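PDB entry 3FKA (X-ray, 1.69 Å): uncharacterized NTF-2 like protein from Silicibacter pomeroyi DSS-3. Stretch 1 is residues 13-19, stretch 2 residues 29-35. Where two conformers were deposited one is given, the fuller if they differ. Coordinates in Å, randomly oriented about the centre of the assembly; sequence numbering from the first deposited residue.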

# COMPACT_ATOMS: atom_id res chain seq x y z
N ALA B 13 -12.72 -6.41 -10.74
CA ALA B 13 -14.12 -6.56 -11.20
C ALA B 13 -15.08 -6.12 -10.10
O ALA B 13 -16.09 -5.46 -10.39
N LEU B 14 -14.79 -6.51 -8.86
CA LEU B 14 -15.60 -6.13 -7.70
C LEU B 14 -15.68 -4.61 -7.58
O LEU B 14 -16.76 -4.08 -7.35
N VAL B 15 -14.56 -3.91 -7.75
CA VAL B 15 -14.54 -2.44 -7.66
C VAL B 15 -15.44 -1.84 -8.75
O VAL B 15 -16.22 -0.94 -8.49
N GLU B 16 -15.32 -2.34 -9.98
CA GLU B 16 -16.15 -1.86 -11.07
C GLU B 16 -17.65 -2.08 -10.76
O GLU B 16 -18.47 -1.19 -10.97
N THR B 17 -17.99 -3.26 -10.24
CA THR B 17 -19.36 -3.58 -9.88
C THR B 17 -19.86 -2.62 -8.79
O THR B 17 -20.98 -2.11 -8.86
N TYR B 18 -19.00 -2.41 -7.79
CA TYR B 18 -19.29 -1.49 -6.70
C TYR B 18 -19.58 -0.07 -7.17
O TYR B 18 -20.64 0.47 -6.86
N VAL B 19 -18.69 0.50 -7.97
CA VAL B 19 -18.85 1.89 -8.43
C VAL B 19 -20.11 2.05 -9.30
O VAL B 19 -20.89 2.99 -9.11
N ALA B 29 -27.48 -5.61 -6.68
CA ALA B 29 -26.01 -5.70 -6.85
C ALA B 29 -25.28 -5.32 -5.57
O ALA B 29 -24.31 -5.96 -5.17
N LEU B 30 -25.74 -4.25 -4.93
CA LEU B 30 -25.13 -3.79 -3.68
C LEU B 30 -25.32 -4.80 -2.55
O LEU B 30 -24.42 -4.98 -1.76
N GLU B 31 -26.49 -5.43 -2.47
CA GLU B 31 -26.72 -6.44 -1.44
C GLU B 31 -25.87 -7.68 -1.72
O GLU B 31 -25.52 -8.38 -0.78
N ARG B 32 -25.56 -7.95 -2.98
CA ARG B 32 -24.72 -9.09 -3.35
C ARG B 32 -23.27 -8.85 -2.96
O ARG B 32 -22.67 -9.70 -2.37
N ILE B 33 -22.74 -7.68 -3.30
CA ILE B 33 -21.31 -7.37 -3.05
C ILE B 33 -20.85 -6.90 -1.67
O ILE B 33 -19.62 -6.88 -1.41
N PHE B 34 -21.81 -6.50 -0.85
CA PHE B 34 -21.57 -6.08 0.53
C PHE B 34 -22.23 -7.08 1.46
O PHE B 34 -23.40 -7.46 1.24
N PHE B 35 -21.49 -7.52 2.48
CA PHE B 35 -22.03 -8.37 3.52
C PHE B 35 -23.18 -7.66 4.22
O PHE B 35 -23.19 -6.42 4.32

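Residues 13-19 form part of one helix and residues 29-33 part of another, running in broadly opposite directions with their N-to-C axes at 144° and a closest approach of 10.0 Å. No hydrogen bond joins the two stretches, so their contact depends on the fit of side chains, and Ile33 is at its centre. Its CA-to-CB bond points toward the first helix, and the residue has the largest covered area of any here. With chi1 at 72° (p) and chi2 at 178° (t), the CG1 arm extends fully and carries CD1 to the backbone of Tyr18: CD1 lies 3.4 Å from Tyr18 CA and 3.7 Å from Tyr18 CB. The p well is uncommon for isoleucine in a helix. Ile33 is the last helical residue before Phe34 leaves helical phi/psi. Branching at CB lets this one side chain meet several neighbours, for CG2 approaches Thr17 CG2 at 3.9 Å while CD1 reaches Tyr18.

Leu14, one helical turn before Tyr18, starts out sideways, yet its t, p rotamer (177°, 63°) brings its end nearer the second stretch, where CD1 rests 3.8 Å from Ile33 CB. A flexible, wholly apolar leucine suits this buried position.

Thr17 points toward the second helix from a partly exposed site, and its two branches serve different chemistry. In the m rotamer (-61°), CG2 faces the isoleucine, whereas OG1 lies 3.0 Å from Ala13 O, the carbonyl that also accepts the backbone hydrogen bond from Thr17 N at 2.9 Å. Threonine can thus offer a methyl to the interface and keep its hydroxyl near its own helix.

Tyr18 leaves its backbone sideways, with chi1 at 155° (t) and chi2 at 62°. Its ring meets that of Phe34, whose m rotamer (-77°, chi2 93°) brings the end of a sideways-starting side chain nearer the first helix. Tyr18 CD1 lies 3.8 Å from Phe34 CZ, at the edge of the phenylalanine ring; the pair is oblique, with centroids 5.9 Å apart and planes at 76°. Tyrosine supplies aromatic surface here while its OH is hydrogen-bonded elsewhere in the structure.

Leu30, in the m, t rotamer (-68°, 162°), also begins sideways and ends closer, CD2 coming within 4.4 Å of Tyr18 O. Ala29 points toward the first helix, but its short side chain stops 4.8 Å away. Val15 and Val19 point away from this contact, and Glu16, Glu31 and Arg32 do not reach it, leaving the interface largely apolar.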

# COMPACT_ATOMS: atom_id res chain seq x y z
CB ALA B 13 -14.43 -7.99 -11.59
CB LEU B 14 -15.04 -6.75 -6.42
CG LEU B 14 -15.73 -6.38 -5.09
CD1 LEU B 14 -17.15 -6.86 -5.11
CD2 LEU B 14 -14.95 -6.99 -3.90
CB VAL B 15 -13.13 -1.87 -7.77
CG1 VAL B 15 -13.20 -0.34 -7.80
CG2 VAL B 15 -12.29 -2.33 -6.60
CB GLU B 16 -15.78 -2.53 -12.39
CG GLU B 16 -16.63 -2.00 -13.56
CD GLU B 16 -16.15 -2.47 -14.93
OE1 GLU B 16 -15.26 -3.34 -15.03
OE2 GLU B 16 -16.67 -1.94 -15.94
CB THR B 17 -19.49 -5.04 -9.42
OG1 THR B 17 -19.10 -5.89 -10.50
CG2 THR B 17 -20.91 -5.33 -9.02
CB TYR B 18 -18.14 -1.51 -5.66
CG TYR B 18 -18.01 -0.26 -4.85
CD1 TYR B 18 -19.03 0.16 -4.04
CD2 TYR B 18 -16.85 0.50 -4.91
CE1 TYR B 18 -18.91 1.31 -3.33
CE2 TYR B 18 -16.72 1.66 -4.20
CZ TYR B 18 -17.75 2.08 -3.41
OH TYR B 18 -17.59 3.26 -2.71
CB VAL B 19 -17.59 2.39 -9.17
CG1 VAL B 19 -17.76 3.82 -9.63
CG2 VAL B 19 -16.36 2.30 -8.26
CB ALA B 29 -25.56 -4.81 -8.02
CB LEU B 30 -25.70 -2.44 -3.28
CG LEU B 30 -25.27 -1.28 -4.24
CD1 LEU B 30 -26.20 -0.06 -4.05
CD2 LEU B 30 -23.77 -0.94 -4.08
CB GLU B 31 -28.22 -6.77 -1.29
CG GLU B 31 -28.97 -5.57 -0.69
CD GLU B 31 -30.46 -5.77 -0.43
OE1 GLU B 31 -31.10 -6.69 -1.01
OE2 GLU B 31 -31.03 -4.95 0.33
CB ARG B 32 -24.77 -9.37 -4.86
CG ARG B 32 -23.81 -10.47 -5.34
CD ARG B 32 -23.80 -10.59 -6.86
NE ARG B 32 -22.78 -11.55 -7.30
CZ ARG B 32 -22.91 -12.89 -7.34
NH1 ARG B 32 -24.03 -13.51 -6.94
NH2 ARG B 32 -21.90 -13.63 -7.77
CB ILE B 33 -20.81 -6.39 -4.15
CG1 ILE B 33 -21.36 -4.96 -3.98
CG2 ILE B 33 -21.10 -7.04 -5.54
CD1 ILE B 33 -20.84 -3.99 -5.03
CB PHE B 34 -22.18 -4.72 0.85
CG PHE B 34 -21.41 -3.54 0.33
CD1 PHE B 34 -21.71 -2.98 -0.91
CD2 PHE B 34 -20.42 -2.96 1.09
CE1 PHE B 34 -21.01 -1.90 -1.39
CE2 PHE B 34 -19.71 -1.86 0.61
CZ PHE B 34 -20.01 -1.33 -0.63
CB PHE B 35 -20.97 -8.72 4.58
CG PHE B 35 -20.06 -9.84 4.19
CD1 PHE B 35 -20.48 -11.15 4.39
CD2 PHE B 35 -18.79 -9.63 3.68
CE1 PHE B 35 -19.66 -12.24 4.07
CE2 PHE B 35 -17.96 -10.74 3.36
CZ PHE B 35 -18.41 -12.03 3.55